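Local coordinates for protein putative phosphohistidine phosphatase, SixA (Nakamurella multipartita, PDB 4HBZ) that probably removes phosphoryl groups from phosphohistidine or related substrates, as a putative SixA-like member of the histidine phosphatase superfamily, at residues H27-L41 with C68-A80. Sequence-based numbering, arbitrary orientation. Where two conformers were deposited one is given.
Sequences HAAAGSAVRDHDRPL and CSTAARTRQTLAA. With ACY (acetic acid), chain F.
A largely polar contact in what is probably the active site: the loop after strand 20-26, carrying His-27, lies along the first half of helix 72-81, and Arg-73 from the helix's first turn fills the space between. Arg-73 CG sits between its backbone N and carbonyl carbon (chi1 60°), and the chain runs extended to NE, carrying the guanidinium past His-27 to Asp-36. CD lies over one face of the His-27 imidazole, 3.6 Å from the ring centroid in a CH-pi contact. Beyond it the guanidinium forms an end-on salt bridge with Asp-36: NH2 reaches OD2 at 2.9 Å along the syn lone pair, NH1 from above the carboxylate plane. Tyr-94 OH hydrogen-bonds to OD2, and OD1 takes Arg-39 NH1, which sits over the Arg-73 guanidinium face. His-27, just after the first strand, Arg-73 and nearby His-120 are consistent with the histidine phosphatase pattern, in which the histidine of the RHG motif (here Arg-His-Ala) takes the phosphoryl group; His-27 is probably that residue. His-27 ND1 donates to Ala-28 O (2.8 Å), fixing the ring's rotation. On the flank, His-37 NE2 donates in its ring plane to Thr-70 OG1 (3.0 Å), itself hydrogen-bonded to Asp-91. Farther along, Gln-76 OE1 accepts Leu-41 N and Thr-77 OG1 Ala-28 N.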
ATOM      1  N   HIS A  27      -7.037   1.702  -4.124  1.00 10.99           N
ATOM      2  CA  HIS A  27      -7.377   2.228  -5.442  1.00 11.03           C
ATOM      3  C   HIS A  27      -8.263   3.472  -5.315  1.00 10.02           C
ATOM      4  O   HIS A  27      -9.035   3.633  -4.367  1.00 11.36           O
ATOM      5  CB  HIS A  27      -8.083   1.188  -6.318  1.00 12.13           C
ATOM      6  CG  HIS A  27      -9.407   0.766  -5.803  1.00 12.38           C
ATOM      7  ND1 HIS A  27     -10.549   1.525  -5.937  1.00 13.38           N
ATOM      8  CD2 HIS A  27      -9.765  -0.342  -5.095  1.00 13.10           C
ATOM      9  CE1 HIS A  27     -11.542   0.912  -5.331  1.00 14.63           C
ATOM     10  NE2 HIS A  27     -11.098  -0.225  -4.820  1.00 13.63           N
ATOM     11  N   ALA A  28      -8.196   4.275  -6.361  1.00 11.21           N
ATOM     12  CA  ALA A  28      -9.014   5.487  -6.433  1.00 11.40           C
ATOM     13  C   ALA A  28     -10.450   5.173  -6.795  1.00 12.59           C
ATOM     14  O   ALA A  28     -10.816   4.037  -7.097  1.00 12.37           O
ATOM     15  CB  ALA A  28      -8.389   6.470  -7.365  1.00 12.45           C
ATOM     16  N   ALA A  29     -11.302   6.180  -6.685  1.00 14.08           N
ATOM     17  CA  ALA A  29     -12.753   6.010  -6.788  1.00 14.55           C
ATOM     18  C   ALA A  29     -13.160   5.419  -8.125  1.00 15.23           C
ATOM     19  O   ALA A  29     -12.649   5.836  -9.199  1.00 15.04           O
ATOM     20  CB  ALA A  29     -13.448   7.330  -6.552  1.00 16.56           C
ATOM     21  N   ALA A  30     -14.069   4.452  -8.079  1.00 15.96           N
ATOM     22  CA  ALA A  30     -14.476   3.717  -9.253  1.00 16.57           C
ATOM     23  C   ALA A  30     -15.992   3.737  -9.478  1.00 17.02           C
ATOM     24  O   ALA A  30     -16.776   4.018  -8.576  1.00 17.75           O
ATOM     25  CB  ALA A  30     -13.966   2.276  -9.137  1.00 17.25           C
ATOM     26  N   GLY A  31     -16.344   3.563 -10.728  1.00 16.84           N
ATOM     27  CA  GLY A  31     -17.719   3.668 -11.177  1.00 18.16           C
ATOM     28  C   GLY A  31     -18.379   2.331 -11.272  1.00 18.63           C
ATOM     29  O   GLY A  31     -18.026   1.382 -10.566  1.00 18.27           O
ATOM     30  N   SER A  32     -19.366   2.228 -12.145  0.50 19.59           N
ATOM     31  CA  SER A  32     -20.151   1.011 -12.270  0.50 20.95           C
ATOM     32  C   SER A  32     -19.794   0.227 -13.527  0.50 20.20           C
ATOM     33  O   SER A  32     -19.411   0.811 -14.535  0.50 19.79           O
ATOM     34  CB  SER A  32     -21.622   1.361 -12.360  0.50 23.15           C
ATOM     35  OG  SER A  32     -21.824   2.006 -13.581  0.50 25.71           O
ATOM     36  N   ALA A  33     -19.997  -1.094 -13.480  1.00 19.03           N
ATOM     37  CA  ALA A  33     -19.782  -1.979 -14.621  1.00 19.32           C
ATOM     38  C   ALA A  33     -20.597  -3.240 -14.373  1.00 20.39           C
ATOM     39  O   ALA A  33     -20.964  -3.513 -13.226  1.00 20.85           O
ATOM     40  CB  ALA A  33     -18.322  -2.338 -14.879  1.00 19.42           C
ATOM     41  N   VAL A  34     -20.868  -4.032 -15.407  0.50 21.71           N
ATOM     42  CA  VAL A  34     -21.683  -5.233 -15.175  0.50 22.77           C
ATOM     43  C   VAL A  34     -20.884  -6.362 -14.480  0.50 22.27           C
ATOM     44  O   VAL A  34     -21.475  -7.250 -13.893  0.50 24.53           O
ATOM     45  CB  VAL A  34     -22.376  -5.740 -16.448  0.50 24.93           C
ATOM     46  CG1 VAL A  34     -23.290  -4.648 -17.004  0.50 25.26           C
ATOM     47  CG2 VAL A  34     -21.349  -6.208 -17.479  0.50 25.81           C
ATOM     48  N   ARG A  35     -19.562  -6.321 -14.539  0.50 20.28           N
ATOM     49  CA  ARG A  35     -18.742  -7.187 -13.686  0.50 19.25           C
ATOM     50  C   ARG A  35     -17.930  -6.319 -12.745  0.50 16.86           C
ATOM     51  O   ARG A  35     -17.281  -5.372 -13.191  0.50 15.67           O
ATOM     52  CB  ARG A  35     -17.791  -8.032 -14.527  0.50 21.42           C
ATOM     53  CG  ARG A  35     -18.453  -9.103 -15.376  0.50 24.60           C
ATOM     54  CD  ARG A  35     -17.466 -10.246 -15.563  0.50 26.75           C
ATOM     55  NE  ARG A  35     -16.202  -9.748 -16.082  0.50 29.55           N
ATOM     56  CZ  ARG A  35     -15.564 -10.242 -17.144  0.50 32.78           C
ATOM     57  NH1 ARG A  35     -16.033 -11.307 -17.776  0.50 34.09           N
ATOM     58  NH2 ARG A  35     -14.431  -9.690 -17.548  0.50 33.68           N
ATOM     59  N   ASP A  36     -17.931  -6.627 -11.443  1.00 15.40           N
ATOM     60  CA  ASP A  36     -17.181  -5.800 -10.515  1.00 13.98           C
ATOM     61  C   ASP A  36     -15.704  -5.634 -10.894  1.00 13.51           C
ATOM     62  O   ASP A  36     -15.164  -4.552 -10.847  1.00 13.13           O
ATOM     63  CB  ASP A  36     -17.253  -6.352  -9.084  1.00 13.91           C
ATOM     64  CG  ASP A  36     -16.403  -5.539  -8.136  1.00 13.78           C
ATOM     65  OD1 ASP A  36     -16.959  -4.511  -7.613  1.00 14.66           O
ATOM     66  OD2 ASP A  36     -15.182  -5.832  -7.971  1.00 13.48           O
ATOM     67  N   HIS A  37     -15.095  -6.712 -11.338  1.00 14.13           N
ATOM     68  CA  HIS A  37     -13.651  -6.689 -11.586  1.00 14.67           C
ATOM     69  C   HIS A  37     -13.335  -5.687 -12.726  1.00 15.29           C
ATOM     70  O   HIS A  37     -12.235  -5.116 -12.723  1.00 15.34           O
ATOM     71  CB  HIS A  37     -13.238  -8.126 -11.952  1.00 16.12           C
ATOM     72  CG  HIS A  37     -11.773  -8.384 -11.956  1.00 16.38           C
ATOM     73  ND1 HIS A  37     -11.049  -8.453 -13.118  1.00 18.19           N
ATOM     74  CD2 HIS A  37     -10.909  -8.673 -10.951  1.00 16.96           C
ATOM     75  CE1 HIS A  37      -9.794  -8.760 -12.834  1.00 18.12           C
ATOM     76  NE2 HIS A  37      -9.682  -8.890 -11.522  1.00 16.96           N
ATOM     77  N   ASP A  38     -14.288  -5.382 -13.595  1.00 15.90           N
ATOM     78  CA  ASP A  38     -14.140  -4.437 -14.738  1.00 17.41           C
ATOM     79  C   ASP A  38     -14.462  -2.996 -14.413  1.00 17.86           C
ATOM     80  O   ASP A  38     -14.356  -2.089 -15.310  1.00 17.29           O
ATOM     81  CB  ASP A  38     -15.070  -4.837 -15.893  1.00 19.48           C
ATOM     82  CG  ASP A  38     -14.672  -6.159 -16.518  1.00 22.64           C
ATOM     83  OD1 ASP A  38     -13.471  -6.514 -16.445  1.00 26.16           O
ATOM     84  OD2 ASP A  38     -15.556  -6.824 -17.092  1.00 27.28           O
ATOM     85  N   ARG A  39     -14.912  -2.711 -13.179  1.00 15.57           N
ATOM     86  CA  ARG A  39     -15.317  -1.331 -12.888  1.00 15.52           C
ATOM     87  C   ARG A  39     -14.134  -0.353 -13.065  1.00 14.29           C
ATOM     88  O   ARG A  39     -13.063  -0.543 -12.500  1.00 13.56           O
ATOM     89  CB  ARG A  39     -15.804  -1.219 -11.433  1.00 14.91           C
ATOM     90  CG  ARG A  39     -17.157  -1.900 -11.237  1.00 16.23           C
ATOM     91  CD  ARG A  39     -17.495  -2.133  -9.766  1.00 17.21           C
ATOM     92  NE  ARG A  39     -17.506  -0.849  -9.090  1.00 18.05           N
ATOM     93  CZ  ARG A  39     -17.043  -0.598  -7.892  1.00 18.79           C
ATOM     94  NH1 ARG A  39     -16.519  -1.556  -7.130  1.00 18.32           N
ATOM     95  NH2 ARG A  39     -17.056   0.670  -7.457  1.00 19.89           N
ATOM     96  N   PRO A  40     -14.335   0.712 -13.864  1.00 15.70           N
ATOM     97  CA  PRO A  40     -13.260   1.635 -14.140  1.00 15.89           C
ATOM     98  C   PRO A  40     -13.186   2.743 -13.103  1.00 15.88           C
ATOM     99  O   PRO A  40     -14.147   2.993 -12.365  1.00 15.97           O
ATOM    100  CB  PRO A  40     -13.683   2.209 -15.483  1.00 16.35           C
ATOM    101  CG  PRO A  40     -15.148   2.335 -15.354  1.00 17.17           C
ATOM    102  CD  PRO A  40     -15.557   1.034 -14.620  1.00 16.66           C
ATOM    103  N   LEU A  41     -12.064   3.457 -13.076  1.00 15.21           N
ATOM    104  CA  LEU A  41     -12.035   4.676 -12.284  1.00 14.46           C
ATOM    105  C   LEU A  41     -13.028   5.699 -12.838  1.00 15.56           C
ATOM    106  O   LEU A  41     -13.273   5.793 -14.074  1.00 16.67           O
ATOM    107  CB  LEU A  41     -10.670   5.321 -12.310  1.00 14.60           C
ATOM    108  CG  LEU A  41      -9.541   4.499 -11.630  1.00 13.65           C
ATOM    109  CD1 LEU A  41      -8.214   5.277 -11.743  1.00 13.88           C
ATOM    110  CD2 LEU A  41      -9.893   4.090 -10.236  1.00 13.52           C
ATOM    111  N   CYS A  68      -0.013  -5.505  -7.362  1.00 11.23           N
ATOM    112  CA  CYS A  68      -1.250  -4.854  -7.732  1.00 11.43           C
ATOM    113  C   CYS A  68      -2.378  -5.851  -7.951  1.00 11.39           C
ATOM    114  O   CYS A  68      -2.196  -6.836  -8.634  1.00 11.90           O
ATOM    115  CB  CYS A  68      -1.018  -4.058  -9.018  1.00 12.04           C
ATOM    116  SG  CYS A  68      -2.374  -2.969  -9.546  1.00 13.54           S
ATOM    117  N   SER A  69      -3.537  -5.584  -7.366  1.00 11.81           N
ATOM    118  CA  SER A  69      -4.744  -6.339  -7.696  1.00 11.37           C
ATOM    119  C   SER A  69      -5.024  -6.313  -9.200  1.00 11.78           C
ATOM    120  O   SER A  69      -4.800  -5.321  -9.887  1.00 11.93           O
ATOM    121  CB  SER A  69      -5.928  -5.729  -6.959  1.00 11.71           C
ATOM    122  OG  SER A  69      -7.136  -6.275  -7.392  1.00 11.82           O
ATOM    123  N   THR A  70      -5.559  -7.415  -9.702  1.00 11.98           N
ATOM    124  CA  THR A  70      -5.879  -7.562 -11.114  1.00 13.33           C
ATOM    125  C   THR A  70      -7.128  -6.778 -11.544  1.00 13.22           C
ATOM    126  O   THR A  70      -7.389  -6.639 -12.734  1.00 13.66           O
ATOM    127  CB  THR A  70      -6.061  -9.023 -11.469  1.00 14.62           C
ATOM    128  OG1 THR A  70      -6.985  -9.600 -10.527  1.00 14.69           O
ATOM    129  CG2 THR A  70      -4.688  -9.758 -11.439  1.00 15.38           C
ATOM    130  N   ALA A  71      -7.887  -6.231 -10.594  1.00 12.96           N
ATOM    131  CA  ALA A  71      -9.098  -5.481 -10.941  1.00 12.97           C
ATOM    132  C   ALA A  71      -8.724  -4.299 -11.862  1.00 12.41           C
ATOM    133  O   ALA A  71      -7.637  -3.684 -11.710  1.00 13.14           O
ATOM    134  CB  ALA A  71      -9.802  -4.966  -9.720  1.00 13.29           C
ATOM    135  N   ALA A  72      -9.629  -3.940 -12.749  1.00 12.35           N
ATOM    136  CA  ALA A  72      -9.416  -2.750 -13.618  1.00 13.38           C
ATOM    137  C   ALA A  72      -9.081  -1.504 -12.771  1.00 12.60           C
ATOM    138  O   ALA A  72      -8.205  -0.736 -13.101  1.00 12.43           O
ATOM    139  CB  ALA A  72     -10.598  -2.496 -14.517  1.00 13.45           C
ATOM    140  N   ARG A  73      -9.782  -1.303 -11.668  1.00 12.32           N
ATOM    141  CA  ARG A  73      -9.634  -0.067 -10.929  1.00 11.89           C
ATOM    142  C   ARG A  73      -8.306   0.091 -10.245  1.00 11.76           C
ATOM    143  O   ARG A  73      -7.780   1.207 -10.111  1.00 12.79           O
ATOM    144  CB  ARG A  73     -10.797   0.129  -9.943  1.00 11.71           C
ATOM    145  CG  ARG A  73     -10.968  -0.968  -8.870  1.00 11.37           C
ATOM    146  CD  ARG A  73     -12.343  -0.821  -8.231  1.00 12.31           C
ATOM    147  NE  ARG A  73     -12.694  -1.837  -7.234  1.00 12.04           N
ATOM    148  CZ  ARG A  73     -13.335  -2.986  -7.509  1.00 12.68           C
ATOM    149  NH1 ARG A  73     -13.518  -3.421  -8.769  1.00 12.87           N
ATOM    150  NH2 ARG A  73     -13.782  -3.736  -6.520  1.00 13.18           N
ATOM    151  N   THR A  74      -7.727  -1.018  -9.791  1.00 11.31           N
ATOM    152  CA  THR A  74      -6.389  -1.028  -9.229  1.00 11.35           C
ATOM    153  C   THR A  74      -5.321  -0.882 -10.344  1.00 11.66           C
ATOM    154  O   THR A  74      -4.392  -0.107 -10.236  1.00 12.41           O
ATOM    155  CB  THR A  74      -6.175  -2.303  -8.372  1.00 12.12           C
ATOM    156  OG1 THR A  74      -6.761  -3.409  -9.060  1.00 12.41           O
ATOM    157  CG2 THR A  74      -6.887  -2.166  -7.025  1.00 11.72           C
ATOM    158  N   ARG A  75      -5.490  -1.590 -11.458  1.00 12.61           N
ATOM    159  CA  ARG A  75      -4.616  -1.423 -12.636  1.00 12.88           C
ATOM    160  C   ARG A  75      -4.608   0.029 -13.115  1.00 12.63           C
ATOM    161  O   ARG A  75      -3.531   0.573 -13.387  1.00 13.72           O
ATOM    162  CB  ARG A  75      -5.056  -2.337 -13.779  1.00 14.56           C
ATOM    163  CG  ARG A  75      -4.849  -3.802 -13.526  1.00 14.94           C
ATOM    164  CD  ARG A  75      -5.427  -4.632 -14.685  1.00 17.11           C
ATOM    165  NE  ARG A  75      -5.249  -6.066 -14.523  1.00 17.73           N
ATOM    166  CZ  ARG A  75      -4.163  -6.761 -14.897  1.00 19.71           C
ATOM    167  NH1 ARG A  75      -3.134  -6.181 -15.540  1.00 19.99           N
ATOM    168  NH2 ARG A  75      -4.155  -8.074 -14.687  1.00 23.56           N
ATOM    169  N   GLN A  76      -5.786   0.616 -13.197  1.00 12.83           N
ATOM    170  CA  GLN A  76      -5.924   1.977 -13.686  1.00 13.43           C
ATOM    171  C   GLN A  76      -5.358   2.980 -12.703  1.00 13.50           C
ATOM    172  O   GLN A  76      -4.773   4.000 -13.089  1.00 12.92           O
ATOM    173  CB  GLN A  76      -7.397   2.295 -13.979  1.00 13.59           C
ATOM    174  CG  GLN A  76      -7.872   1.576 -15.239  1.00 15.36           C
ATOM    175  CD  GLN A  76      -9.362   1.689 -15.457  1.00 16.98           C
ATOM    176  OE1 GLN A  76     -10.041   2.407 -14.751  1.00 19.60           O
ATOM    177  NE2 GLN A  76      -9.905   0.932 -16.422  1.00 19.28           N
ATOM    178  N   THR A  77      -5.513   2.736 -11.416  1.00 11.59           N
ATOM    179  CA  THR A  77      -4.886   3.588 -10.418  1.00 11.31           C
ATOM    180  C   THR A  77      -3.383   3.575 -10.606  1.00 12.63           C
ATOM    181  O   THR A  77      -2.749   4.613 -10.674  1.00 12.25           O
ATOM    182  CB  THR A  77      -5.244   3.098  -8.999  1.00 11.53           C
ATOM    183  OG1 THR A  77      -6.642   3.270  -8.765  1.00 12.22           O
ATOM    184  CG2 THR A  77      -4.464   3.843  -7.990  1.00 12.21           C
ATOM    185  N   LEU A  78      -2.820   2.390 -10.768  1.00 12.56           N
ATOM    186  CA  LEU A  78      -1.374   2.301 -11.009  1.00 12.44           C
ATOM    187  C   LEU A  78      -0.968   3.077 -12.279  1.00 12.65           C
ATOM    188  O   LEU A  78       0.020   3.827 -12.265  1.00 12.66           O
ATOM    189  CB  LEU A  78      -0.933   0.841 -11.072  1.00 12.85           C
ATOM    190  CG  LEU A  78       0.520   0.628 -11.390  1.00 13.18           C
ATOM    191  CD1 LEU A  78       1.455   1.238 -10.394  1.00 13.80           C
ATOM    192  CD2 LEU A  78       0.745  -0.879 -11.521  1.00 15.24           C
ATOM    193  N   ALA A  79      -1.680   2.864 -13.360  1.00 13.62           N
ATOM    194  CA  ALA A  79      -1.363   3.520 -14.616  1.00 14.22           C
ATOM    195  C   ALA A  79      -1.357   5.016 -14.399  1.00 14.92           C
ATOM    196  O   ALA A  79      -0.455   5.744 -14.897  1.00 15.70           O
ATOM    197  CB  ALA A  79      -2.380   3.094 -15.692  1.00 15.00           C
ATOM    198  N   ALA A  80      -2.344   5.525 -13.691  1.00 14.20           N
ATOM    199  CA  ALA A  80      -2.476   6.983 -13.514  1.00 13.83           C
ATOM    200  C   ALA A  80      -1.346   7.589 -12.674  1.00 13.88           C
ATOM    201  O   ALA A  80      -1.071   8.789 -12.770  1.00 14.55           O
ATOM    202  CB  ALA A  80      -3.829   7.352 -12.915  1.00 13.87           C
TER
HETATM  203  C   ACY F 205     -23.035  -0.174 -16.228  1.00 53.33           C
HETATM  204  O   ACY F 205     -23.033   0.988 -15.755  1.00 55.96           O
HETATM  205  OXT ACY F 205     -23.421  -1.161 -15.553  1.00 60.16           O
HETATM  206  CH3 ACY F 205     -22.568  -0.379 -17.641  1.00 48.97           C
HETATM  207  O   HOH W   1     -12.312  -2.708 -11.271  1.00 13.90           O